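PDB 5BMT: uncharacterized protein from Parabacteroides merdae ATCC 43184, which is of unknown function but probably joins an OB-type domain, of a family named for lipoproteins, to a domain with an immunoglobulin-like fold. Local coordinates for residues A[83-88]-A[180-184]; A[98-104]-A[161-165]; A[189-193]-A[232-236]. One frame throughout, in Å; residues are numbered along the deposited sequence. Where two conformers were deposited one is given.

Contact 1 (A[83-88]-A[180-184]); sequences LAKYDL and PIAVE
In a parallel pair, the N and O of one residue bond to the neighbours of its bridge partner, as residues 83-88 with 180-184 illustrate. Both backbones are extended, their end-to-end directions 44° apart, with Lys85 facing Ala182 (CA-CA 4.9 Å) and Tyr86 facing Val183 (CA-CA 4.7 Å). Ala182 spends both main-chain groups across the gap: its N donates to Ala84 O at 2.9 Å, its O accepts from Tyr86 N at 2.8 Å. Next, Glu184 N donates to Tyr86 O at 2.9 Å. Two carbonyls gain CA-H...O contacts, Lys85 CA to Ala182 O and Val183 CA to Tyr86 O, each 3.3 Å. At the Ala84 end a water bridges the two backbones, accepting from Ala84 N (2.8 Å) and donating to Pro180 O (2.7 Å). This parallel pairing lies within the large mixed sheet, probably part of the immunoglobulin-like portion of the chain, where strand 173-184 turns its other edge to strand 118-126: Ile181 and Val183 bond through their backbones to Val122 and Ile120. Lys85 and Ala182 occupy one face; Leu83 (m, t) sets its CB 4.2 Å from Ala182 CB and its CD2 4.1 Å from Pro180 CB. Tyr86 and Val183 share the other, and the m rotamer of Tyr86 brings CE2 to 4.0 Å from Ile181 CG2. Leu88 CB meets Val183 CG1 at 3.7 Å. The charged ends are satisfied elsewhere, Lys85 by a salt bridge to Asp49 and Glu184 OE1 by one to Arg119, while Glu184 OE2 caps Gly186 N where helix 186-198 begins.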
loop_
_atom_site.group_PDB
_atom_site.type_symbol
_atom_site.label_atom_id
_atom_site.label_comp_id
_atom_site.label_asym_id
_atom_site.label_seq_id
_atom_site.Cartn_x
_atom_site.Cartn_y
_atom_site.Cartn_z
ATOM N N LEU A 83 -3.081 -9.132 -2.036
ATOM C CA LEU A 83 -3.822 -8.269 -1.124
ATOM C C LEU A 83 -5.157 -7.894 -1.719
ATOM O O LEU A 83 -5.291 -7.749 -2.938
ATOM C CB LEU A 83 -3.043 -6.994 -0.813
ATOM C CG LEU A 83 -1.652 -7.146 -0.249
ATOM C CD1 LEU A 83 -1.060 -5.751 0.098
ATOM C CD2 LEU A 83 -1.629 -8.135 0.935
ATOM N N ALA A 84 -6.151 -7.662 -0.848
ATOM C CA ALA A 84 -7.429 -7.153 -1.301
ATOM C C ALA A 84 -7.220 -5.762 -1.925
ATOM O O ALA A 84 -6.420 -4.969 -1.394
ATOM C CB ALA A 84 -8.383 -7.069 -0.115
ATOM N N LYS A 85 -7.913 -5.493 -3.036
ATOM C CA LYS A 85 -7.767 -4.282 -3.844
ATOM C C LYS A 85 -8.914 -3.309 -3.682
ATOM O O LYS A 85 -10.089 -3.701 -3.748
ATOM C CB LYS A 85 -7.758 -4.680 -5.346
ATOM C CG LYS A 85 -6.776 -5.752 -5.691
ATOM C CD LYS A 85 -6.968 -6.205 -7.139
ATOM C CE LYS A 85 -5.776 -7.029 -7.550
ATOM N NZ LYS A 85 -5.858 -8.392 -6.962
ATOM N N TYR A 86 -8.565 -2.035 -3.497
ATOM C CA TYR A 86 -9.564 -0.974 -3.367
ATOM C C TYR A 86 -9.253 0.173 -4.288
ATOM O O TYR A 86 -8.092 0.410 -4.645
ATOM C CB TYR A 86 -9.621 -0.463 -1.902
ATOM C CG TYR A 86 -10.111 -1.557 -0.997
ATOM C CD1 TYR A 86 -11.476 -1.777 -0.815
ATOM C CD2 TYR A 86 -9.213 -2.430 -0.372
ATOM C CE1 TYR A 86 -11.938 -2.851 -0.055
ATOM C CE2 TYR A 86 -9.663 -3.501 0.393
ATOM C CZ TYR A 86 -11.023 -3.705 0.554
ATOM O OH TYR A 86 -11.469 -4.770 1.302
ATOM N N ASP A 87 -10.284 0.911 -4.671
ATOM C CA ASP A 87 -10.092 2.130 -5.424
ATOM C C ASP A 87 -9.710 3.246 -4.473
ATOM O O ASP A 87 -9.879 3.106 -3.244
ATOM C CB ASP A 87 -11.450 2.496 -6.075
ATOM C CG ASP A 87 -11.914 1.453 -7.068
ATOM O OD1 ASP A 87 -11.049 0.855 -7.758
ATOM O OD2 ASP A 87 -13.147 1.254 -7.182
ATOM N N LEU A 88 -9.186 4.342 -5.024
ATOM C CA LEU A 88 -8.954 5.529 -4.221
ATOM C C LEU A 88 -10.085 6.468 -4.610
ATOM O O LEU A 88 -10.179 6.875 -5.764
ATOM C CB LEU A 88 -7.554 6.137 -4.398
ATOM C CG LEU A 88 -7.363 7.532 -3.780
ATOM C CD1 LEU A 88 -7.645 7.571 -2.297
ATOM C CD2 LEU A 88 -6.002 8.025 -4.009
ATOM N N PRO A 180 -2.976 -5.775 5.741
ATOM C CA PRO A 180 -2.437 -5.074 4.571
ATOM C C PRO A 180 -3.381 -5.148 3.372
ATOM O O PRO A 180 -3.909 -6.221 3.049
ATOM C CB PRO A 180 -1.113 -5.794 4.291
ATOM C CG PRO A 180 -0.773 -6.509 5.577
ATOM C CD PRO A 180 -2.055 -6.806 6.267
ATOM N N ILE A 181 -3.594 -4.001 2.730
ATOM C CA ILE A 181 -4.453 -3.890 1.538
ATOM C C ILE A 181 -3.745 -3.060 0.465
ATOM O O ILE A 181 -2.774 -2.360 0.760
ATOM C CB ILE A 181 -5.850 -3.274 1.870
ATOM C CG1 ILE A 181 -5.665 -1.844 2.411
ATOM C CG2 ILE A 181 -6.624 -4.168 2.843
ATOM C CD1 ILE A 181 -6.991 -1.034 2.625
ATOM N N ALA A 182 -4.253 -3.150 -0.780
ATOM C CA ALA A 182 -3.691 -2.413 -1.896
ATOM C C ALA A 182 -4.726 -1.440 -2.419
ATOM O O ALA A 182 -5.861 -1.847 -2.660
ATOM C CB ALA A 182 -3.296 -3.392 -2.987
ATOM N N VAL A 183 -4.346 -0.202 -2.627
ATOM C CA VAL A 183 -5.244 0.845 -3.134
ATOM C C VAL A 183 -4.694 1.337 -4.466
ATOM O O VAL A 183 -3.479 1.547 -4.601
ATOM C CB VAL A 183 -5.343 1.987 -2.098
ATOM C CG1 VAL A 183 -6.194 3.143 -2.635
ATOM C CG2 VAL A 183 -5.926 1.471 -0.758
ATOM N N GLU A 184 -5.570 1.547 -5.458
ATOM C CA GLU A 184 -5.121 2.096 -6.728
ATOM C C GLU A 184 -4.349 3.412 -6.522
ATOM O O GLU A 184 -4.864 4.321 -5.871
ATOM C CB GLU A 184 -6.365 2.351 -7.610
ATOM C CG GLU A 184 -6.039 2.955 -8.961
ATOM C CD GLU A 184 -5.046 2.141 -9.777
ATOM O OE1 GLU A 184 -5.282 0.919 -9.939
ATOM O OE2 GLU A 184 -4.016 2.710 -10.212
HETATM O O HOH W 1 -5.706 -7.911 1.918
#

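Contact 2 (A[98-104]-A[161-165]); sequences LDNELLL and LRAQK
A turn can deliver a short strand to its partner, as residues 98-104 do against 161-165. Leu98 to Glu101 form a type II beta turn, Asn100 in the left-handed region (62/27), closed by Glu101 N to Leu98 O at 3.1 Å. Glu101 and Gln164 then make an antiparallel non-hydrogen-bonded pair (CA-CA 4.4 Å), flanked by Lys165 N to Asn100 O (2.9 Å) and Leu102 N to Ala163 O (3.0 Å). Glu101, extended (t, t), meets Arg162 (m, t, p, t) in a two-pronged salt bridge: NE to OE2 and NH2 to OE1, both 2.8 Å. Glu101 OE1 also accepts from Leu98 N at 2.8 Å. Gln164 (m, t) sends NE2 back to Asp99 O at 2.9 Å. Leu104 (m, p) rests CD1 3.9 Å from Ala163 CB. A water accepts from Ala163 N (2.8 Å) and lies 2.7 Å from both Leu102 O and Glu101 OE2. A type II turn running into a short, weakly bonded antiparallel strand beside strand 153-167 is consistent with the immunoglobulin-like fold.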
loop_
_atom_site.group_PDB
_atom_site.type_symbol
_atom_site.label_atom_id
_atom_site.label_comp_id
_atom_site.label_asym_id
_atom_site.label_seq_id
_atom_site.Cartn_x
_atom_site.Cartn_y
_atom_site.Cartn_z
ATOM N N LEU A 98 -20.005 5.187 9.594
ATOM C CA LEU A 98 -20.531 4.302 8.573
ATOM C C LEU A 98 -21.192 3.127 9.246
ATOM O O LEU A 98 -20.870 2.828 10.399
ATOM C CB LEU A 98 -19.373 3.798 7.685
ATOM C CG LEU A 98 -18.541 4.876 6.992
ATOM C CD1 LEU A 98 -17.421 4.257 6.230
ATOM C CD2 LEU A 98 -19.401 5.765 6.076
ATOM N N ASP A 99 -22.089 2.424 8.540
ATOM C CA ASP A 99 -22.672 1.221 9.125
ATOM C C ASP A 99 -21.547 0.215 9.384
ATOM O O ASP A 99 -20.664 0.058 8.531
ATOM C CB ASP A 99 -23.722 0.608 8.192
ATOM C CG ASP A 99 -24.955 1.462 7.931
ATOM O OD1 ASP A 99 -25.297 2.307 8.800
ATOM O OD2 ASP A 99 -25.607 1.254 6.884
ATOM N N ASN A 100 -21.525 -0.381 10.598
ATOM C CA ASN A 100 -20.544 -1.398 11.000
ATOM C C ASN A 100 -19.105 -0.841 10.974
ATOM O O ASN A 100 -18.160 -1.602 10.802
ATOM C CB ASN A 100 -20.654 -2.660 10.103
ATOM C CG ASN A 100 -22.029 -3.281 10.150
ATOM O OD1 ASN A 100 -22.701 -3.449 9.129
ATOM N ND2 ASN A 100 -22.503 -3.549 11.342
ATOM N N GLU A 101 -18.949 0.478 11.151
ATOM C CA GLU A 101 -17.621 1.075 11.128
ATOM C C GLU A 101 -16.747 0.560 12.271
ATOM O O GLU A 101 -17.231 0.334 13.384
ATOM C CB GLU A 101 -17.697 2.604 11.184
ATOM C CG GLU A 101 -16.331 3.245 10.961
ATOM C CD GLU A 101 -16.273 4.640 10.391
ATOM O OE1 GLU A 101 -17.314 5.334 10.360
ATOM O OE2 GLU A 101 -15.168 5.043 9.975
ATOM N N LEU A 102 -15.438 0.418 11.985
ATOM C CA LEU A 102 -14.445 0.010 12.974
ATOM C C LEU A 102 -13.462 1.120 13.253
ATOM O O LEU A 102 -13.051 1.832 12.328
ATOM C CB LEU A 102 -13.647 -1.184 12.423
ATOM C CG LEU A 102 -14.461 -2.423 12.130
ATOM C CD1 LEU A 102 -13.630 -3.409 11.339
ATOM C CD2 LEU A 102 -14.956 -3.095 13.425
ATOM N N LEU A 103 -13.001 1.214 14.494
ATOM C CA LEU A 103 -11.917 2.121 14.831
ATOM C C LEU A 103 -10.609 1.460 14.440
ATOM O O LEU A 103 -10.481 0.219 14.510
ATOM C CB LEU A 103 -11.893 2.412 16.330
ATOM C CG LEU A 103 -13.107 3.118 16.849
ATOM C CD1 LEU A 103 -13.031 3.244 18.392
ATOM C CD2 LEU A 103 -13.281 4.498 16.188
ATOM N N LEU A 104 -9.629 2.273 14.088
ATOM C CA LEU A 104 -8.292 1.776 13.738
ATOM C C LEU A 104 -7.271 2.274 14.754
ATOM O O LEU A 104 -7.534 3.226 15.497
ATOM C CB LEU A 104 -7.915 2.257 12.330
ATOM C CG LEU A 104 -8.455 1.454 11.133
ATOM C CD1 LEU A 104 -9.921 1.679 10.914
ATOM C CD2 LEU A 104 -7.778 1.944 9.860
ATOM N N LEU A 161 -8.509 6.736 5.660
ATOM C CA LEU A 161 -8.821 5.310 5.576
ATOM C C LEU A 161 -9.858 4.977 6.624
ATOM O O LEU A 161 -9.666 5.288 7.819
ATOM C CB LEU A 161 -7.594 4.421 5.777
ATOM C CG LEU A 161 -7.862 2.906 5.647
ATOM C CD1 LEU A 161 -8.277 2.518 4.230
ATOM C CD2 LEU A 161 -6.635 2.115 6.039
ATOM N N ARG A 162 -10.988 4.398 6.169
ATOM C CA ARG A 162 -12.029 3.931 7.058
ATOM C C ARG A 162 -12.361 2.480 6.747
ATOM O O ARG A 162 -12.091 1.995 5.638
ATOM C CB ARG A 162 -13.253 4.849 7.001
ATOM C CG ARG A 162 -12.822 6.204 7.598
ATOM C CD ARG A 162 -13.774 7.339 7.407
ATOM N NE ARG A 162 -14.952 7.183 8.248
ATOM C CZ ARG A 162 -15.919 8.090 8.340
ATOM N NH1 ARG A 162 -15.821 9.242 7.688
ATOM N NH2 ARG A 162 -16.963 7.875 9.124
ATOM N N ALA A 163 -12.875 1.780 7.744
ATOM C CA ALA A 163 -13.155 0.348 7.637
ATOM C C ALA A 163 -14.552 0.005 8.093
ATOM O O ALA A 163 -15.038 0.603 9.064
ATOM C CB ALA A 163 -12.176 -0.429 8.501
ATOM N N GLN A 164 -15.127 -1.016 7.459
ATOM C CA GLN A 164 -16.413 -1.584 7.878
ATOM C C GLN A 164 -16.230 -3.065 8.118
ATOM O O GLN A 164 -15.546 -3.726 7.332
ATOM C CB GLN A 164 -17.519 -1.382 6.830
ATOM C CG GLN A 164 -17.927 0.079 6.632
ATOM C CD GLN A 164 -18.859 0.197 5.445
ATOM O OE1 GLN A 164 -18.455 0.038 4.291
ATOM N NE2 GLN A 164 -20.134 0.464 5.702
ATOM N N LYS A 165 -16.847 -3.599 9.181
ATOM C CA LYS A 165 -16.792 -5.041 9.414
ATOM C C LYS A 165 -17.755 -5.722 8.436
ATOM O O LYS A 165 -18.914 -5.290 8.334
ATOM C CB LYS A 165 -17.153 -5.381 10.875
ATOM C CG LYS A 165 -16.725 -6.798 11.290
ATOM C CD LYS A 165 -17.301 -7.225 12.654
ATOM C CE LYS A 165 -16.867 -6.368 13.811
ATOM N NZ LYS A 165 -17.430 -6.882 15.096
HETATM O O HOH W 2 -13.085 3.306 10.064
#

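Contact 3 (A[189-193]-A[232-236]); sequences YSMLK and FSIEE. With SO4 (sulfate ion), chain D.
Tyr189 lays its ring beside that of Phe232, near parallel (30°) but slid so far, with centroids 5.7 Å apart, that the two barely overlap; Tyr189 CD1 comes 3.5 Å from Phe232 CE1. The t rotamer swings the phenol along the end of strand 221-233, where Tyr189 CE1 meets Ile234 CG2 at 3.9 Å. Its OH donates to Glu236 OE2 at 2.7 Å. One helical turn on, Lys193, all trans, packs CB 3.8 Å from Ile234 CG2 and forms a salt bridge from NZ to the same Glu236 OE2 at 2.8 Å, so one carboxylate oxygen gathers two donors. A water lies 3.0 Å from Tyr189 OH and Ser233 O and 3.1 Å from Glu235 O, and can donate to two at a time. At the strand end, Ser233 OG accepts from Glu235 N at 3.2 Å in an ST turn. A sulfate, probably from the crystallisation liquor, bonds weakly through O2 to Lys193 NZ (3.3 Å), its O1 2.8 Å from Ser190 OG. Helix 186-198 packs on the end of strand 221-233; Phe232 bonds through its backbone to Val204 of strand 203-214, and Ile234, just past the strand, to Lys202, while Leu111 of strand 106-113 touches both rings.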
loop_
_atom_site.group_PDB
_atom_site.type_symbol
_atom_site.label_atom_id
_atom_site.label_comp_id
_atom_site.label_asym_id
_atom_site.label_seq_id
_atom_site.Cartn_x
_atom_site.Cartn_y
_atom_site.Cartn_z
ATOM N N TYR A 189 -1.227 9.524 -8.228
ATOM C CA TYR A 189 0.103 9.960 -8.635
ATOM C C TYR A 189 0.034 11.051 -9.693
ATOM O O TYR A 189 0.721 12.066 -9.542
ATOM C CB TYR A 189 0.874 8.743 -9.206
ATOM C CG TYR A 189 2.246 9.122 -9.730
ATOM C CD1 TYR A 189 3.360 9.109 -8.889
ATOM C CD2 TYR A 189 2.428 9.495 -11.059
ATOM C CE1 TYR A 189 4.623 9.472 -9.359
ATOM C CE2 TYR A 189 3.692 9.836 -11.546
ATOM C CZ TYR A 189 4.786 9.808 -10.692
ATOM O OH TYR A 189 6.022 10.187 -11.168
ATOM N N SER A 190 -0.763 10.847 -10.760
ATOM C CA SER A 190 -0.848 11.824 -11.843
ATOM C C SER A 190 -1.361 13.155 -11.330
ATOM O O SER A 190 -0.816 14.202 -11.715
ATOM C CB SER A 190 -1.745 11.315 -12.966
ATOM O OG SER A 190 -1.197 10.122 -13.501
HETATM N N MSE A 191 -2.373 13.132 -10.430
HETATM C CA MSE A 191 -2.928 14.371 -9.927
HETATM C C MSE A 191 -1.926 15.105 -9.040
HETATM O O MSE A 191 -1.739 16.316 -9.241
HETATM C CB MSE A 191 -4.227 14.105 -9.174
HETATM C CG MSE A 191 -4.919 15.383 -8.716
HETATM SE SE MSE A 191 -6.500 14.973 -7.696
HETATM C CE MSE A 191 -5.655 14.247 -6.210
ATOM N N LEU A 192 -1.322 14.418 -8.064
ATOM C CA LEU A 192 -0.380 15.097 -7.162
ATOM C C LEU A 192 0.909 15.474 -7.874
ATOM O O LEU A 192 1.490 16.507 -7.528
ATOM C CB LEU A 192 -0.105 14.290 -5.895
ATOM C CG LEU A 192 -1.378 13.985 -5.066
ATOM C CD1 LEU A 192 -1.035 13.218 -3.793
ATOM C CD2 LEU A 192 -2.115 15.266 -4.697
ATOM N N LYS A 193 1.344 14.708 -8.889
ATOM C CA LYS A 193 2.519 15.103 -9.665
ATOM C C LYS A 193 2.250 16.439 -10.365
ATOM O O LYS A 193 3.128 17.305 -10.391
ATOM C CB LYS A 193 2.901 14.029 -10.687
ATOM C CG LYS A 193 3.964 14.469 -11.696
ATOM C CD LYS A 193 4.298 13.338 -12.640
ATOM C CE LYS A 193 5.203 13.795 -13.760
ATOM N NZ LYS A 193 5.236 12.802 -14.872
ATOM N N PHE A 232 7.044 10.158 -2.017
ATOM C CA PHE A 232 7.463 9.521 -3.260
ATOM C C PHE A 232 7.969 10.567 -4.225
ATOM O O PHE A 232 7.573 11.735 -4.177
ATOM C CB PHE A 232 6.378 8.640 -3.901
ATOM C CG PHE A 232 5.064 9.327 -4.199
ATOM C CD1 PHE A 232 4.856 9.960 -5.418
ATOM C CD2 PHE A 232 4.016 9.286 -3.283
ATOM C CE1 PHE A 232 3.636 10.556 -5.708
ATOM C CE2 PHE A 232 2.795 9.885 -3.579
ATOM C CZ PHE A 232 2.607 10.498 -4.797
ATOM N N SER A 233 8.869 10.145 -5.107
ATOM C CA SER A 233 9.424 11.049 -6.097
ATOM C C SER A 233 8.457 11.207 -7.267
ATOM O O SER A 233 7.809 10.233 -7.667
ATOM C CB SER A 233 10.763 10.499 -6.603
ATOM O OG SER A 233 11.278 11.307 -7.654
ATOM N N ILE A 234 8.421 12.417 -7.853
ATOM C CA ILE A 234 7.616 12.683 -9.059
ATOM C C ILE A 234 8.543 13.054 -10.238
ATOM O O ILE A 234 8.079 13.552 -11.264
ATOM C CB ILE A 234 6.476 13.693 -8.836
ATOM C CG1 ILE A 234 6.996 15.003 -8.186
ATOM C CG2 ILE A 234 5.370 13.036 -7.981
ATOM C CD1 ILE A 234 6.048 16.176 -8.241
ATOM N N GLU A 235 9.850 12.766 -10.085
ATOM C CA GLU A 235 10.830 12.932 -11.167
ATOM C C GLU A 235 10.807 11.655 -11.999
ATOM O O GLU A 235 10.638 10.557 -11.454
ATOM C CB GLU A 235 12.237 13.201 -10.617
ATOM C CG GLU A 235 12.381 14.482 -9.825
ATOM C CD GLU A 235 13.816 14.780 -9.443
ATOM O OE1 GLU A 235 14.309 14.177 -8.464
ATOM O OE2 GLU A 235 14.457 15.601 -10.138
ATOM N N GLU A 236 10.909 11.790 -13.304
ATOM C CA GLU A 236 10.934 10.634 -14.193
ATOM C C GLU A 236 12.119 10.781 -15.135
ATOM O O GLU A 236 12.696 11.869 -15.195
ATOM C CB GLU A 236 9.591 10.449 -14.915
ATOM C CG GLU A 236 8.622 9.649 -14.053
ATOM C CD GLU A 236 7.156 9.727 -14.427
ATOM O OE1 GLU A 236 6.728 8.946 -15.307
ATOM O OE2 GLU A 236 6.421 10.523 -13.797
HETATM S S SO4 D . 1.739 10.321 -15.321
HETATM O O1 SO4 D . 1.191 9.129 -14.680
HETATM O O2 SO4 D . 3.202 10.246 -15.316
HETATM O O3 SO4 D . 1.253 10.391 -16.700
HETATM O O4 SO4 D . 1.314 11.518 -14.597
HETATM O O HOH W 3 8.496 8.764 -10.153
#

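In the fold
The three contacts show how one sheet system changes chemistry with position. Contact 1, about 7 Å between its centre and that of the chain, is mostly backbone bonding between parallel strands; contact 2, at about 18 Å, pairs antiparallel strands more loosely and adds a buried salt bridge. They meet through Ile181 CD1 and Leu161 CD1, 4.1 Å apart, and use consecutive strands on both sides: 85-89 then 101-102, 153-167 then 173-184. Contact 3 involves the helix that follows strand 173-184, and relies on side chains: aromatic and apolar inside, charged at the surface. It touches neither of the others, its nearest atoms lying about 7 Å from contact 1 and about 14 Å from contact 2.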